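Local structure of alpha-catenin-like protein hmp-1 (Caenorhabditis elegans, 5XA5) at residues E155-A160 against A253-L258; R214-L219 against A244-S249. The protein is required for cell migration during body enclosure and cell shape changes during body elongation, and for proper localization of other junctional components. All blocks are in the same frame, centred on the assembly; numbering follows the deposited sequence. Where two conformers were deposited one is given.

Interaction 1 (E155-A160 against A253-L258); sequences EVRETA and ALESVL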
ATOM      1  N   GLU A 155       6.506 -15.252   7.674  1.00 24.10           N
ATOM      2  CA  GLU A 155       7.047 -15.408   9.018  1.00 23.74           C
ATOM      3  C   GLU A 155       6.209 -16.428   9.788  1.00 22.09           C
ATOM      4  O   GLU A 155       6.757 -17.301  10.457  1.00 23.48           O
ATOM      5  CB  GLU A 155       7.055 -14.051   9.747  1.00 26.96           C
ATOM      6  CG  GLU A 155       7.675 -14.089  11.133  1.00 37.70           C
ATOM      7  CD  GLU A 155       7.531 -12.758  11.854  1.00 52.66           C
ATOM      8  OE1 GLU A 155       6.399 -12.236  11.910  1.00 46.61           O
ATOM      9  OE2 GLU A 155       8.547 -12.231  12.354  1.00 68.97           O
ATOM     10  N   VAL A 156       4.886 -16.308   9.689  1.00 22.01           N
ATOM     11  CA  VAL A 156       3.976 -17.280  10.316  1.00 19.89           C
ATOM     12  C   VAL A 156       4.239 -18.668   9.736  1.00 22.01           C
ATOM     13  O   VAL A 156       4.319 -19.667  10.454  1.00 21.55           O
ATOM     14  CB  VAL A 156       2.512 -16.891  10.114  1.00 19.50           C
ATOM     15  CG1 VAL A 156       1.570 -18.014  10.524  1.00 21.59           C
ATOM     16  CG2 VAL A 156       2.218 -15.639  10.920  1.00 19.37           C
ATOM     17  N   ARG A 157       4.409 -18.739   8.421  1.00 20.07           N
ATOM     18  CA  ARG A 157       4.659 -20.026   7.774  1.00 19.82           C
ATOM     19  C   ARG A 157       5.922 -20.700   8.312  1.00 22.40           C
ATOM     20  O   ARG A 157       5.933 -21.905   8.555  1.00 23.37           O
ATOM     21  CB  ARG A 157       4.763 -19.828   6.257  1.00 22.20           C
ATOM     22  CG  ARG A 157       5.014 -21.080   5.446  1.00 23.80           C
ATOM     23  CD  ARG A 157       5.239 -20.704   3.982  1.00 28.94           C
ATOM     24  NE  ARG A 157       3.974 -20.370   3.314  1.00 29.18           N
ATOM     25  CZ  ARG A 157       3.654 -19.186   2.804  1.00 35.12           C
ATOM     26  NH1 ARG A 157       4.498 -18.157   2.859  1.00 35.58           N
ATOM     27  NH2 ARG A 157       2.472 -19.039   2.228  1.00 29.40           N
ATOM     28  N   GLU A 158       6.985 -19.922   8.513  1.00 21.21           N
ATOM     29  CA  GLU A 158       8.244 -20.491   8.993  1.00 22.09           C
ATOM     30  C   GLU A 158       8.165 -20.920  10.454  1.00 21.45           C
ATOM     31  O   GLU A 158       8.704 -21.964  10.845  1.00 21.83           O
ATOM     32  CB  GLU A 158       9.386 -19.487   8.782  1.00 24.38           C
ATOM     33  CG  GLU A 158      10.708 -19.902   9.406  1.00 24.45           C
ATOM     34  CD  GLU A 158      11.246 -21.257   8.881  1.00 25.16           C
ATOM     35  OE1 GLU A 158      10.870 -21.641   7.750  1.00 29.36           O
ATOM     36  OE2 GLU A 158      12.073 -21.907   9.564  1.00 26.58           O
ATOM     37  N   THR A 159       7.512 -20.113  11.274  1.00 22.99           N
ATOM     38  CA  THR A 159       7.328 -20.512  12.658  1.00 20.16           C
ATOM     39  C   THR A 159       6.519 -21.802  12.750  1.00 22.69           C
ATOM     40  O   THR A 159       6.883 -22.704  13.511  1.00 23.58           O
ATOM     41  CB  THR A 159       6.662 -19.381  13.463  1.00 21.01           C
ATOM     42  OG1 THR A 159       7.480 -18.207  13.370  1.00 25.77           O
ATOM     43  CG2 THR A 159       6.531 -19.784  14.932  1.00 26.95           C
ATOM     44  N   ALA A 160       5.456 -21.912  11.953  1.00 21.34           N
ATOM     45  CA  ALA A 160       4.669 -23.150  11.909  1.00 20.36           C
ATOM     46  C   ALA A 160       5.506 -24.314  11.420  1.00 25.17           C
ATOM     47  O   ALA A 160       5.365 -25.444  11.908  1.00 22.57           O
ATOM     48  CB  ALA A 160       3.454 -22.986  11.032  1.00 22.35           C
ATOM     49  N   ALA A 253      -3.503 -19.439   0.725  1.00 25.18           N
ATOM     50  CA  ALA A 253      -4.706 -18.703   0.332  1.00 25.92           C
ATOM     51  C   ALA A 253      -4.592 -17.208   0.644  1.00 26.00           C
ATOM     52  O   ALA A 253      -4.958 -16.366  -0.191  1.00 26.06           O
ATOM     53  CB  ALA A 253      -5.931 -19.309   1.008  1.00 27.96           C
ATOM     54  N   LEU A 254      -4.082 -16.868   1.829  1.00 25.13           N
ATOM     55  CA  LEU A 254      -3.858 -15.466   2.172  1.00 24.47           C
ATOM     56  C   LEU A 254      -2.932 -14.813   1.163  1.00 27.26           C
ATOM     57  O   LEU A 254      -3.210 -13.728   0.659  1.00 26.51           O
ATOM     58  CB  LEU A 254      -3.263 -15.319   3.577  1.00 23.64           C
ATOM     59  CG  LEU A 254      -4.171 -15.588   4.780  1.00 28.74           C
ATOM     60  CD1 LEU A 254      -3.362 -15.666   6.075  1.00 30.21           C
ATOM     61  CD2 LEU A 254      -5.233 -14.535   4.923  1.00 25.79           C
ATOM     62  N   GLU A 255      -1.813 -15.468   0.878  1.00 25.32           N
ATOM     63  CA  GLU A 255      -0.849 -14.906  -0.064  1.00 23.46           C
ATOM     64  C   GLU A 255      -1.443 -14.755  -1.464  1.00 29.02           C
ATOM     65  O   GLU A 255      -1.266 -13.721  -2.100  1.00 30.11           O
ATOM     66  CB  GLU A 255       0.406 -15.784  -0.126  1.00 28.09           C
ATOM     67  CG  GLU A 255       1.518 -15.218  -1.006  1.00 36.41           C
ATOM     68  CD  GLU A 255       2.844 -15.951  -0.830  1.00 41.71           C
ATOM     69  OE1 GLU A 255       2.872 -16.992  -0.138  1.00 44.32           O
ATOM     70  OE2 GLU A 255       3.862 -15.483  -1.388  1.00 47.68           O
ATOM     71  N   SER A 256      -2.127 -15.797  -1.940  1.00 26.06           N
ATOM     72  CA  SER A 256      -2.806 -15.749  -3.232  1.00 28.95           C
ATOM     73  C   SER A 256      -3.748 -14.554  -3.349  1.00 31.90           C
ATOM     74  O   SER A 256      -3.675 -13.792  -4.310  1.00 31.84           O
ATOM     75  CB  SER A 256      -3.603 -17.035  -3.469  1.00 32.51           C
ATOM     76  OG  SER A 256      -2.743 -18.120  -3.768  1.00 40.42           O
ATOM     77  N   VAL A 257      -4.638 -14.392  -2.376  1.00 25.71           N
ATOM     78  CA  VAL A 257      -5.615 -13.299  -2.430  1.00 25.85           C
ATOM     79  C   VAL A 257      -4.949 -11.935  -2.297  1.00 26.29           C
ATOM     80  O   VAL A 257      -5.327 -10.993  -2.988  1.00 28.57           O
ATOM     81  CB  VAL A 257      -6.700 -13.458  -1.328  1.00 28.49           C
ATOM     82  CG1 VAL A 257      -7.640 -12.258  -1.300  1.00 31.09           C
ATOM     83  CG2 VAL A 257      -7.494 -14.724  -1.556  1.00 28.95           C
ATOM     84  N   LEU A 258      -3.970 -11.813  -1.401  1.00 26.44           N
ATOM     85  CA  LEU A 258      -3.254 -10.532  -1.275  1.00 29.16           C
ATOM     86  C   LEU A 258      -2.661 -10.122  -2.622  1.00 28.65           C
ATOM     87  O   LEU A 258      -2.628  -8.935  -2.958  1.00 31.58           O
ATOM     88  CB  LEU A 258      -2.151 -10.620  -0.219  1.00 25.33           C
ATOM     89  CG  LEU A 258      -2.597 -10.670   1.246  1.00 26.29           C
ATOM     90  CD1 LEU A 258      -1.426 -11.102   2.138  1.00 27.41           C
ATOM     91  CD2 LEU A 258      -3.153  -9.314   1.685  1.00 29.13           C
TER
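Arg157 NH2 is shared by two oxygens of helix 234-258. One is Glu255 OE1, at 3.2 Å from Arg157 NH2. The other is Asn252 OD1, one turn earlier on that helix. The link to Glu255 is a salt bridge, but its hydrogen bond is weak, because the N-H points well off the oxygen, at 133°. Arg157 NH1 lies 3.6 Å from the same Glu255 OE1, and its own salt-bridge partner is Asp154 OD1, one turn back on helix 117-165. The guanidinium is therefore held by three side chains from two helices, and Asp154 is its strongest polar partner. This sharing should limit rotation of the group. Asp154 and Glu255 probably offset its positive charge.

The guanidinium and carboxylate planes are turned 38° apart, and OE1 meets the nitrogens obliquely. The two side chains cross at about a right angle. Arg157 runs out extended through its first two torsions and bends at chi3 (-76°), which swings the guanidinium toward Glu255. The Glu255 chain is extended beyond CG. Two long side chains are needed, since the CA atoms of Arg157 and Glu255 are 10.9 Å apart.

The contact is narrow and lies at the surface, burying just 64 Å² in all. Below it the helices pack through apolar groups. Val156 touches Leu251, and Arg157 also lies on Leu251. Leu258 meets Ile149 and Val150 farther along. Glu255 itself rests on Val150 and Asp154. A charged pair at the surface above an apolar core is a common feature of helical bundles. Here it joins the long helix 117-165 to helix 234-258, in the second four-helix bundle of the vinculin/alpha-catenin N-terminal region.

Interaction 2 (R214-L219 against A244-S249); sequences RQTAPL and ADEMHS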
ATOM      1  N   ARG A 214      -7.024 -18.915  11.620  1.00 23.94           N
ATOM      2  CA  ARG A 214      -7.318 -18.832  13.047  1.00 26.17           C
ATOM      3  C   ARG A 214      -7.823 -20.148  13.631  1.00 25.71           C
ATOM      4  O   ARG A 214      -7.536 -20.478  14.785  1.00 30.31           O
ATOM      5  CB  ARG A 214      -8.354 -17.735  13.327  1.00 30.59           C
ATOM      6  CG  ARG A 214      -7.886 -16.337  13.018  1.00 41.28           C
ATOM      7  CD  ARG A 214      -6.495 -16.059  13.552  1.00 47.27           C
ATOM      8  NE  ARG A 214      -6.372 -16.235  15.001  1.00 55.98           N
ATOM      9  CZ  ARG A 214      -6.535 -15.266  15.900  1.00 61.16           C
ATOM     10  NH1 ARG A 214      -6.865 -14.038  15.516  1.00 52.01           N
ATOM     11  NH2 ARG A 214      -6.383 -15.531  17.191  1.00 52.35           N
ATOM     12  N   GLN A 215      -8.586 -20.898  12.847  1.00 24.71           N
ATOM     13  CA  GLN A 215      -9.113 -22.187  13.300  1.00 26.47           C
ATOM     14  C   GLN A 215      -8.056 -23.282  13.265  1.00 28.46           C
ATOM     15  O   GLN A 215      -8.026 -24.164  14.134  1.00 29.95           O
ATOM     16  CB  GLN A 215     -10.303 -22.596  12.437  1.00 32.45           C
ATOM     17  CG  GLN A 215     -10.630 -24.083  12.486  1.00 64.10           C
ATOM     18  CD  GLN A 215     -11.366 -24.563  11.250  1.00 93.29           C
ATOM     19  OE1 GLN A 215     -10.816 -25.308  10.437  1.00102.60           O
ATOM     20  NE2 GLN A 215     -12.616 -24.136  11.099  1.00101.73           N
ATOM     21  N   THR A 216      -7.195 -23.246  12.253  1.00 23.74           N
ATOM     22  CA  THR A 216      -6.240 -24.329  12.036  0.77 24.54           C
ATOM     23  C   THR A 216      -5.034 -24.261  12.971  1.00 26.19           C
ATOM     24  O   THR A 216      -4.541 -25.285  13.439  1.00 25.13           O
ATOM     25  CB  THR A 216      -5.744 -24.336  10.575  0.77 30.68           C
ATOM     26  OG1 THR A 216      -6.857 -24.571   9.705  0.77 30.81           O
ATOM     27  CG2 THR A 216      -4.715 -25.421  10.369  0.77 29.66           C
ATOM     28  N   ALA A 217      -4.541 -23.060  13.257  1.00 22.62           N
ATOM     29  CA  ALA A 217      -3.305 -23.010  14.035  1.00 20.83           C
ATOM     30  C   ALA A 217      -3.399 -23.671  15.438  1.00 23.37           C
ATOM     31  O   ALA A 217      -2.477 -24.401  15.828  1.00 24.04           O
ATOM     32  CB  ALA A 217      -2.805 -21.562  14.140  1.00 22.55           C
ATOM     33  N   PRO A 218      -4.491 -23.441  16.192  1.00 22.74           N
ATOM     34  CA  PRO A 218      -4.592 -24.093  17.502  1.00 21.88           C
ATOM     35  C   PRO A 218      -4.641 -25.609  17.376  1.00 24.27           C
ATOM     36  O   PRO A 218      -4.134 -26.313  18.254  1.00 24.36           O
ATOM     37  CB  PRO A 218      -5.907 -23.552  18.082  1.00 23.42           C
ATOM     38  CG  PRO A 218      -6.157 -22.300  17.346  1.00 30.20           C
ATOM     39  CD  PRO A 218      -5.567 -22.457  15.985  1.00 27.26           C
ATOM     40  N   LEU A 219      -5.238 -26.101  16.294  1.00 23.50           N
ATOM     41  CA  LEU A 219      -5.293 -27.546  16.078  1.00 24.63           C
ATOM     42  C   LEU A 219      -3.922 -28.098  15.697  1.00 22.82           C
ATOM     43  O   LEU A 219      -3.590 -29.240  16.021  1.00 25.02           O
ATOM     44  CB  LEU A 219      -6.317 -27.871  14.994  1.00 26.80           C
ATOM     45  CG  LEU A 219      -7.768 -27.593  15.386  1.00 32.20           C
ATOM     46  CD1 LEU A 219      -8.643 -27.586  14.145  1.00 37.26           C
ATOM     47  CD2 LEU A 219      -8.276 -28.636  16.352  1.00 36.09           C
ATOM     48  N   ALA A 244      -1.500 -29.895   9.392  1.00 29.49           N
ATOM     49  CA  ALA A 244      -0.412 -29.187   8.713  1.00 29.19           C
ATOM     50  C   ALA A 244      -0.830 -28.791   7.289  1.00 31.06           C
ATOM     51  O   ALA A 244      -0.575 -27.664   6.856  1.00 29.75           O
ATOM     52  CB  ALA A 244       0.839 -30.032   8.672  1.00 27.52           C
ATOM     53  N   ASP A 245      -1.459 -29.718   6.561  1.00 28.55           N
ATOM     54  CA  ASP A 245      -1.911 -29.422   5.202  1.00 25.50           C
ATOM     55  C   ASP A 245      -2.919 -28.287   5.205  1.00 32.97           C
ATOM     56  O   ASP A 245      -2.877 -27.401   4.340  1.00 29.62           O
ATOM     57  CB  ASP A 245      -2.531 -30.663   4.538  1.00 31.02           C
ATOM     58  CG  ASP A 245      -1.498 -31.708   4.171  1.00 53.19           C
ATOM     59  OD1 ASP A 245      -0.296 -31.367   4.155  1.00 60.77           O
ATOM     60  OD2 ASP A 245      -1.893 -32.863   3.880  1.00 56.76           O
ATOM     61  N   GLU A 246      -3.821 -28.307   6.186  1.00 27.84           N
ATOM     62  CA  GLU A 246      -4.827 -27.265   6.313  1.00 28.97           C
ATOM     63  C   GLU A 246      -4.174 -25.916   6.588  1.00 25.94           C
ATOM     64  O   GLU A 246      -4.603 -24.903   6.061  1.00 30.09           O
ATOM     65  CB  GLU A 246      -5.812 -27.589   7.432  1.00 39.53           C
ATOM     66  CG  GLU A 246      -6.843 -28.642   7.078  1.00 57.13           C
ATOM     67  CD  GLU A 246      -7.842 -28.854   8.197  1.00 73.90           C
ATOM     68  OE1 GLU A 246      -7.417 -28.877   9.371  1.00 78.79           O
ATOM     69  OE2 GLU A 246      -9.048 -28.989   7.904  1.00 81.26           O
ATOM     70  N   MET A 247      -3.141 -25.927   7.424  1.00 26.93           N
ATOM     71  CA  MET A 247      -2.393 -24.719   7.763  1.00 32.22           C
ATOM     72  C   MET A 247      -1.740 -24.132   6.521  1.00 30.56           C
ATOM     73  O   MET A 247      -1.846 -22.930   6.238  1.00 27.79           O
ATOM     74  CB  MET A 247      -1.333 -25.046   8.819  1.00 36.38           C
ATOM     75  CG  MET A 247      -0.512 -23.868   9.275  1.00 40.35           C
ATOM     76  SD  MET A 247      -1.386 -22.999  10.585  1.00 36.29           S
ATOM     77  CE  MET A 247      -0.159 -21.752  11.016  1.00 36.24           C
ATOM     78  N   HIS A 248      -1.061 -24.997   5.779  1.00 32.02           N
ATOM     79  CA  HIS A 248      -0.362 -24.558   4.582  0.59 32.02           C
ATOM     80  C   HIS A 248      -1.328 -23.992   3.552  1.00 31.73           C
ATOM     81  O   HIS A 248      -1.040 -22.956   2.938  1.00 27.41           O
ATOM     82  CB  HIS A 248       0.453 -25.706   3.996  0.59 27.73           C
ATOM     83  CG  HIS A 248       1.621 -26.096   4.843  0.59 32.54           C
ATOM     84  ND1 HIS A 248       2.024 -27.407   4.996  0.59 32.01           N
ATOM     85  CD2 HIS A 248       2.470 -25.352   5.590  0.59 39.31           C
ATOM     86  CE1 HIS A 248       3.071 -27.451   5.800  0.59 37.47           C
ATOM     87  NE2 HIS A 248       3.364 -26.216   6.173  0.59 34.20           N
ATOM     88  N   SER A 249      -2.483 -24.629   3.387  1.00 27.27           N
ATOM     89  CA  SER A 249      -3.493 -24.129   2.464  0.61 29.67           C
ATOM     90  C   SER A 249      -4.010 -22.747   2.844  1.00 28.47           C
ATOM     91  O   SER A 249      -4.192 -21.898   1.985  1.00 25.12           O
ATOM     92  CB  SER A 249      -4.656 -25.112   2.378  0.61 30.35           C
ATOM     93  OG  SER A 249      -4.224 -26.311   1.769  0.61 29.41           O
TER
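The flat group in this contact is the peptide between Glu246 and Met247, and the Thr216 methyl lies over one of its faces. Thr216 CG2 stands 3.4 Å from Met247 N, almost straight above the peptide plane. Glu246 CB rises on the same face and Met247 CB lies close to the plane; the methyl touches both. Glu246 CB is 3.8 Å from Thr216 CG2, and Met247 CB is 3.7 Å from it. The methyl is thus seated against the backbone of segment 244-249. This applies to one of two deposited conformers of Thr216, so it may not hold all the time.

In this conformer CG2 is anti to the backbone N of Thr216, and OG1 lies beside that N (chi1 -62°). OG1 turns back to its own helix and is hydrogen-bonded to Ala212 O. The hydroxyl is so satisfied without help from the other helix. Next along is Ala217. Its CA is 3.9 Å from Met247 SD, and its CB is 4.1 Å from the same sulfur and equally far from Met247 CE. The methionine leaves its helix with CG anti to N and bends at chi2 (85°), which lays the thioether alongside the alanine. The Met247 side chain also touches Leu213 and Leu220 of helix 200-229.

The segments 214-219 and 244-249 run roughly antiparallel, at 146°, with their axes 9.0 Å apart at the closest. Small side chains at 216 and 217 suit this spacing. Helix 200-229 is kinked at Pro218, whose N makes no bond to the preceding turn. The contact buries 212 Å² and is made by methyls, a thioether, aliphatic carbons and the peptide face at Met247. With no polar bond between the two segments, the contact probably depends on dispersion and close fit.

Both interactions use helix 234-258, and interaction 2 is nested along the chain inside the loop closed by interaction 1. Their centres are 11 Å apart. Interaction 1 is a surface contact that ties this helix to helix 117-165 by charge. Interaction 2 is largely buried and joins it to its predecessor, helix 200-229, by apolar fit. They meet directly at Met247, whose CE lies 3.8 Å from Ala160 CB and 4.1 Å from Val156 CG1. One methionine thus bridges three helices of the bundle. The chemistry follows the location: ionic and polar groups at the surface, small apolar groups and sulfur within.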